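Local coordinates for oxysterol-binding protein homolog 1 (Saccharomyces cerevisiae, PDB 5H28) that transfers sterols and other lipids between membranes without vesicles, its ankyrin repeats, the part described here, targeting it to the nucleus-vacuole junction by interacting with NVJ1, at residues 32-35 and 36-39; 141-144 and 145-149; 196-199 and 200-203. One frame throughout, in Å; residues are numbered along the deposited sequence.

Contact 1: residues 32-35 and 36-39; sequences LDDP and NVQQ
Asp34 caps the first turn of helix 35-42 with its carboxylate, reaching Asn36 and Val37; it is the N-cap residue, and Pro35 follows it as the first helical residue. Two amides share the capping oxygen. Val37 N gives the straighter bond to Asp34 OD1, 3.2 Å at 160°, and meets it from above the carboxylate plane, whereas Asn36 N is closer to Asp34 OD1, 2.8 Å, but badly angled, so that bond is weak. The carboxylate is brought there by a CG standing anti to the backbone N (chi1 -177°), which swings OD1 over the N-terminal end of the helix, where the helix dipole would probably stabilise its negative charge.

Backbone bonds then start the helix proper: Gln38 N donates to Asp34 O and Gln39 N to Pro35 O. Pro35 has no amide hydrogen to donate, and amides of a first turn have no carbonyl partner within the helix.

Nonpolar packing lies beside the cap. Val37 CG2 touches the flank of Asp34 at CB, 3.6 Å away, the two side chains crossing at about a right angle, and Val37 also packs on Leu5 of helix 2-15. Leu32 touches Ile75 in a loop.

Side-chain amides supply the last group. Gln39 CG lies 3.2 Å from Pro35 O, with the chain stretched out beyond it, and Gln39 OE1 accepts from Lys2 NZ, tying this turn to helix 2-15. Gln38 bends at its second torsion, and its amide turns back toward the incoming loop, where Gln38 NE2 makes a weak bond to Leu32 O, 2.8 Å long but only 116° at the hydrogen.

Contact 2: residues 141-144 and 145-149; sequences STYV and AETAQ
Tyr143 lays its ring against the hydroxyl of Thr147, an i to i+4 pair one turn apart on helix 130-156, a long helix within this ankyrin-repeat domain. Thr147 OG1 stands over one face, 3.1 Å above the plane and offset toward the rim, nearest to Tyr143 CZ. The ring comes over the next turn because Tyr143 CG lies anti to the backbone N (chi1 176°).

Beneath the ring, Tyr143 O receives Thr147 N at 2.8 Å in the helical bond, and Thr147 OG1 also lies 3.0 Å from Tyr143 O. Neighbouring bonds of the same kind run from Ala145 N to Ser141 O, Glu146 N to Thr142 O and Ala148 N to Val144 O. Outside this turn, Tyr143 is held by a hydrogen bond from its OH to Asn172 and a cation-pi contact with Arg171; Leu175 touches both Tyr143 and Val144, so this side of the helix packs on helix 172-175.

Glu146 and Thr142 run side by side, with Thr142 CG2 3.7 Å from Glu146 OE1, a loose contact beside the extended glutamate chain; Thr142 OG1 is hydrogen-bonded to Val138 O.

One water joins the two hydroxyls: it donates to Tyr143 OH at 3.1 Å and is hydrogen-bonded to Thr147 OG1 at 3.1 Å.

Contact 3: residues 196-199 and 200-203; sequences KRDV and IMCR
Asp198 OD1 is gripped by Met201 N, 3.1 Å away in a nearly straight bond (166°), and by a water that donates to it at 2.9 Å and accepts from Ile200 N. Asp198 CG, trans to its own N (chi1 -176°), brings OD1 over the first turn. Met201 N comes from well above the carboxylate plane, while Met201 CB lies 3.5 Å from Asp198 CG. The other oxygen, Asp198 OD2, forms a salt bridge with Arg158, so both carboxylate oxygens are engaged.

Asp198 O accepts from Cys202 N, and Val199 O from Arg203 N at 2.9 Å. Val199 and Arg203 run alongside each other in one direction, with Val199 CG1 3.6 Å from NE of the stretched-out Arg203 chain, whose NH2 forms a salt bridge with Glu245 of helix 241-256. Phe193 of helix 189-196 packs on Met201 and Cys202.

Arg197, with positive phi, is C-prime of the Schellman motif that ends helix 189-196, so the chain passes within one residue from that ending to the Asp198 N-cap of helix 199-207: the short helix-turn-helix link of an ankyrin repeat, here the predicted third.

The three contacts come in series along the chain and none touches another. Contact 1 begins helix 35-42, contact 2 lies within helix 130-156 and contact 3 begins helix 199-207, in the predicted third ankyrin repeat. Centre to centre, contacts 1 and 2 are about 39 Å apart, 2 and 3 about 25 Å, and 1 and 3 about 49 Å. Contact 1 lies across the chain's centre from the other two. Contact 2 is closest to that centre, about 12 Å away, on the long helix between the N-terminal helices and those around contact 3. They thus sample both groups of helices and the helix joining them, in an elongated, strand-free domain of helices and loops whose ankyrin repeats are required for targeting through NVJ1.

Contact 1: residues 32-35 and 36-39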
loop_
_atom_site.group_PDB
_atom_site.type_symbol
_atom_site.label_atom_id
_atom_site.label_comp_id
_atom_site.label_asym_id
_atom_site.label_seq_id
_atom_site.Cartn_x
_atom_site.Cartn_y
_atom_site.Cartn_z
ATOM N N LEU A 32 -2.121 17.330 24.699
ATOM C CA LEU A 32 -1.870 16.279 23.720
ATOM C C LEU A 32 -1.981 14.884 24.327
ATOM O O LEU A 32 -2.190 13.907 23.606
ATOM C CB LEU A 32 -0.476 16.454 23.108
ATOM C CG LEU A 32 -0.072 15.495 21.983
ATOM C CD1 LEU A 32 -0.906 15.781 20.740
ATOM C CD2 LEU A 32 1.410 15.664 21.669
ATOM N N ASP A 33 -1.851 14.785 25.646
ATOM C CA ASP A 33 -1.917 13.484 26.299
ATOM C C ASP A 33 -3.290 13.094 26.834
ATOM O O ASP A 33 -3.410 12.160 27.625
ATOM C CB ASP A 33 -0.868 13.402 27.418
ATOM C CG ASP A 33 -1.102 14.412 28.525
ATOM O OD1 ASP A 33 -1.468 15.566 28.220
ATOM O OD2 ASP A 33 -0.897 14.052 29.704
ATOM N N ASP A 34 -4.329 13.806 26.407
ATOM C CA ASP A 34 -5.680 13.471 26.843
ATOM C C ASP A 34 -6.210 12.431 25.860
ATOM O O ASP A 34 -6.286 12.686 24.659
ATOM C CB ASP A 34 -6.583 14.707 26.833
ATOM C CG ASP A 34 -7.979 14.411 27.351
ATOM O OD1 ASP A 34 -8.672 13.564 26.752
ATOM O OD2 ASP A 34 -8.384 15.026 28.361
ATOM N N PRO A 35 -6.579 11.241 26.358
ATOM C CA PRO A 35 -7.098 10.159 25.516
ATOM C C PRO A 35 -8.275 10.556 24.627
ATOM O O PRO A 35 -8.313 10.214 23.445
ATOM C CB PRO A 35 -7.490 9.088 26.531
ATOM C CG PRO A 35 -6.536 9.323 27.653
ATOM C CD PRO A 35 -6.534 10.825 27.771
ATOM N N ASN A 36 -9.237 11.271 25.202
ATOM C CA ASN A 36 -10.410 11.696 24.448
ATOM C C ASN A 36 -10.024 12.639 23.324
ATOM O O ASN A 36 -10.544 12.536 22.213
ATOM C CB ASN A 36 -11.421 12.373 25.371
ATOM C CG ASN A 36 -11.926 11.443 26.451
ATOM O OD1 ASN A 36 -12.285 10.297 26.179
ATOM N ND2 ASN A 36 -11.964 11.931 27.684
ATOM N N VAL A 37 -9.114 13.561 23.618
ATOM C CA VAL A 37 -8.643 14.511 22.621
ATOM C C VAL A 37 -8.021 13.753 21.456
ATOM O O VAL A 37 -8.328 14.018 20.297
ATOM C CB VAL A 37 -7.603 15.480 23.232
ATOM C CG1 VAL A 37 -6.886 16.257 22.135
ATOM C CG2 VAL A 37 -8.303 16.442 24.186
ATOM N N GLN A 38 -7.152 12.800 21.774
ATOM C CA GLN A 38 -6.492 11.998 20.754
ATOM C C GLN A 38 -7.484 11.182 19.930
ATOM O O GLN A 38 -7.413 11.159 18.706
ATOM C CB GLN A 38 -5.483 11.046 21.402
ATOM C CG GLN A 38 -4.241 11.719 21.954
ATOM C CD GLN A 38 -3.352 12.272 20.863
ATOM O OE1 GLN A 38 -2.985 11.560 19.929
ATOM N NE2 GLN A 38 -2.996 13.545 20.974
ATOM N N GLN A 39 -8.413 10.517 20.606
ATOM C CA GLN A 39 -9.387 9.689 19.917
ATOM C C GLN A 39 -10.267 10.457 18.941
ATOM O O GLN A 39 -10.561 9.964 17.851
ATOM C CB GLN A 39 -10.240 8.941 20.939
ATOM C CG GLN A 39 -9.450 7.863 21.667
ATOM C CD GLN A 39 -10.210 7.244 22.815
ATOM O OE1 GLN A 39 -11.337 6.785 22.653
ATOM N NE2 GLN A 39 -9.586 7.212 23.987
#

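Contact 2: residues 141-144 and 145-149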
loop_
_atom_site.group_PDB
_atom_site.type_symbol
_atom_site.label_atom_id
_atom_site.label_comp_id
_atom_site.label_asym_id
_atom_site.label_seq_id
_atom_site.Cartn_x
_atom_site.Cartn_y
_atom_site.Cartn_z
ATOM N N SER A 141 -6.651 1.207 -11.740
ATOM C CA SER A 141 -5.990 0.523 -12.847
ATOM C C SER A 141 -4.765 1.298 -13.317
ATOM O O SER A 141 -3.738 0.704 -13.653
ATOM C CB SER A 141 -6.967 0.289 -14.011
ATOM O OG SER A 141 -7.427 1.501 -14.579
ATOM N N THR A 142 -4.862 2.623 -13.314
ATOM C CA THR A 142 -3.742 3.455 -13.727
ATOM C C THR A 142 -2.604 3.295 -12.725
ATOM O O THR A 142 -1.444 3.125 -13.109
ATOM C CB THR A 142 -4.154 4.940 -13.819
ATOM O OG1 THR A 142 -5.125 5.098 -14.862
ATOM C CG2 THR A 142 -2.950 5.813 -14.126
ATOM N N TYR A 143 -2.937 3.332 -11.440
ATOM C CA TYR A 143 -1.929 3.182 -10.397
ATOM C C TYR A 143 -1.253 1.814 -10.483
ATOM O O TYR A 143 -0.040 1.700 -10.308
ATOM C CB TYR A 143 -2.551 3.343 -9.007
ATOM C CG TYR A 143 -1.559 3.094 -7.896
ATOM C CD1 TYR A 143 -0.606 4.054 -7.558
ATOM C CD2 TYR A 143 -1.538 1.877 -7.218
ATOM C CE1 TYR A 143 0.344 3.807 -6.574
ATOM C CE2 TYR A 143 -0.591 1.618 -6.232
ATOM C CZ TYR A 143 0.347 2.589 -5.916
ATOM O OH TYR A 143 1.292 2.344 -4.948
ATOM N N VAL A 144 -2.041 0.775 -10.735
ATOM C CA VAL A 144 -1.498 -0.572 -10.842
ATOM C C VAL A 144 -0.485 -0.654 -11.983
ATOM O O VAL A 144 0.597 -1.224 -11.822
ATOM C CB VAL A 144 -2.631 -1.606 -11.061
ATOM C CG1 VAL A 144 -2.048 -2.962 -11.440
ATOM C CG2 VAL A 144 -3.457 -1.734 -9.788
ATOM N N ALA A 145 -0.828 -0.074 -13.128
ATOM C CA ALA A 145 0.073 -0.100 -14.275
ATOM C C ALA A 145 1.345 0.695 -13.994
ATOM O O ALA A 145 2.448 0.249 -14.316
ATOM C CB ALA A 145 -0.631 0.450 -15.515
ATOM N N GLU A 146 1.202 1.867 -13.388
ATOM C CA GLU A 146 2.371 2.688 -13.090
ATOM C C GLU A 146 3.271 2.042 -12.042
ATOM O O GLU A 146 4.492 2.166 -12.106
ATOM C CB GLU A 146 1.943 4.088 -12.647
ATOM C CG GLU A 146 1.327 4.897 -13.781
ATOM C CD GLU A 146 0.937 6.301 -13.369
ATOM O OE1 GLU A 146 0.554 7.093 -14.255
ATOM O OE2 GLU A 146 1.010 6.615 -12.162
ATOM N N THR A 147 2.672 1.340 -11.087
ATOM C CA THR A 147 3.444 0.673 -10.046
ATOM C C THR A 147 4.175 -0.547 -10.612
ATOM O O THR A 147 5.282 -0.871 -10.179
ATOM C CB THR A 147 2.527 0.277 -8.871
ATOM O OG1 THR A 147 2.092 1.471 -8.208
ATOM C CG2 THR A 147 3.262 -0.608 -7.869
ATOM N N ALA A 148 3.567 -1.220 -11.583
ATOM C CA ALA A 148 4.220 -2.367 -12.203
ATOM C C ALA A 148 5.482 -1.834 -12.881
ATOM O O ALA A 148 6.545 -2.458 -12.836
ATOM C CB ALA A 148 3.297 -3.013 -13.228
ATOM N N GLN A 149 5.346 -0.673 -13.512
ATOM C CA GLN A 149 6.464 -0.028 -14.178
ATOM C C GLN A 149 7.515 0.361 -13.139
ATOM O O GLN A 149 8.704 0.121 -13.337
ATOM C CB GLN A 149 5.981 1.219 -14.925
ATOM C CG GLN A 149 7.097 2.067 -15.509
ATOM C CD GLN A 149 6.930 2.296 -16.996
ATOM O OE1 GLN A 149 5.982 2.947 -17.435
ATOM N NE2 GLN A 149 7.852 1.753 -17.784
HETATM O O HOH W 1 4.188 2.218 -5.999
#

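Contact 3: residues 196-199 and 200-203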
loop_
_atom_site.group_PDB
_atom_site.type_symbol
_atom_site.label_atom_id
_atom_site.label_comp_id
_atom_site.label_asym_id
_atom_site.label_seq_id
_atom_site.Cartn_x
_atom_site.Cartn_y
_atom_site.Cartn_z
ATOM N N LYS A 196 18.885 -14.583 -15.163
ATOM C CA LYS A 196 19.960 -13.590 -15.161
ATOM C C LYS A 196 21.136 -14.104 -14.326
ATOM O O LYS A 196 22.264 -13.630 -14.466
ATOM C CB LYS A 196 19.449 -12.260 -14.585
ATOM C CG LYS A 196 20.319 -11.036 -14.891
ATOM C CD LYS A 196 19.676 -9.763 -14.344
ATOM C CE LYS A 196 20.352 -8.498 -14.872
ATOM N NZ LYS A 196 21.775 -8.388 -14.456
ATOM N N ARG A 197 20.855 -15.077 -13.460
ATOM C CA ARG A 197 21.855 -15.685 -12.586
ATOM C C ARG A 197 22.368 -14.727 -11.507
ATOM O O ARG A 197 23.506 -14.836 -11.045
ATOM C CB ARG A 197 23.008 -16.255 -13.425
ATOM C CG ARG A 197 22.542 -17.366 -14.364
ATOM C CD ARG A 197 23.609 -17.848 -15.340
ATOM N NE ARG A 197 24.662 -18.640 -14.707
ATOM C CZ ARG A 197 25.883 -18.187 -14.439
ATOM N NH1 ARG A 197 26.773 -18.982 -13.863
ATOM N NH2 ARG A 197 26.214 -16.941 -14.751
ATOM N N ASP A 198 21.507 -13.789 -11.113
ATOM C CA ASP A 198 21.815 -12.816 -10.064
ATOM C C ASP A 198 21.280 -13.457 -8.785
ATOM O O ASP A 198 20.119 -13.256 -8.423
ATOM C CB ASP A 198 21.079 -11.499 -10.332
ATOM C CG ASP A 198 21.423 -10.407 -9.324
ATOM O OD1 ASP A 198 21.943 -10.721 -8.232
ATOM O OD2 ASP A 198 21.147 -9.226 -9.623
ATOM N N VAL A 199 22.126 -14.224 -8.107
ATOM C CA VAL A 199 21.705 -14.923 -6.893
ATOM C C VAL A 199 21.302 -14.007 -5.740
ATOM O O VAL A 199 20.347 -14.302 -5.019
ATOM C CB VAL A 199 22.801 -15.897 -6.407
ATOM C CG1 VAL A 199 22.290 -16.708 -5.224
ATOM C CG2 VAL A 199 23.200 -16.834 -7.541
ATOM N N ILE A 200 22.012 -12.900 -5.559
ATOM C CA ILE A 200 21.670 -11.979 -4.485
ATOM C C ILE A 200 20.249 -11.454 -4.679
ATOM O O ILE A 200 19.467 -11.410 -3.727
ATOM C CB ILE A 200 22.665 -10.797 -4.413
ATOM C CG1 ILE A 200 24.024 -11.307 -3.923
ATOM C CG2 ILE A 200 22.134 -9.709 -3.484
ATOM C CD1 ILE A 200 25.080 -10.233 -3.813
ATOM N N MET A 201 19.905 -11.069 -5.905
ATOM C CA MET A 201 18.557 -10.572 -6.153
ATOM C C MET A 201 17.542 -11.689 -5.931
ATOM O O MET A 201 16.463 -11.450 -5.388
ATOM C CB MET A 201 18.419 -10.027 -7.576
ATOM C CG MET A 201 17.011 -9.516 -7.904
ATOM S SD MET A 201 16.437 -8.177 -6.824
ATOM C CE MET A 201 17.296 -6.798 -7.557
ATOM N N CYS A 202 17.878 -12.905 -6.352
ATOM C CA CYS A 202 16.964 -14.027 -6.152
ATOM C C CYS A 202 16.691 -14.203 -4.658
ATOM O O CYS A 202 15.542 -14.361 -4.253
ATOM C CB CYS A 202 17.546 -15.320 -6.731
ATOM S SG CYS A 202 17.518 -15.415 -8.537
ATOM N N ARG A 203 17.746 -14.168 -3.844
ATOM C CA ARG A 203 17.598 -14.317 -2.397
ATOM C C ARG A 203 16.715 -13.208 -1.836
ATOM O O ARG A 203 15.846 -13.461 -1.001
ATOM C CB ARG A 203 18.967 -14.277 -1.708
ATOM C CG ARG A 203 19.861 -15.472 -1.990
ATOM C CD ARG A 203 21.225 -15.288 -1.329
ATOM N NE ARG A 203 22.161 -16.353 -1.682
ATOM C CZ ARG A 203 22.089 -17.600 -1.229
ATOM N NH1 ARG A 203 21.122 -17.952 -0.392
ATOM N NH2 ARG A 203 22.976 -18.502 -1.624
HETATM O O HOH W 2 24.376 -11.916 -7.270
#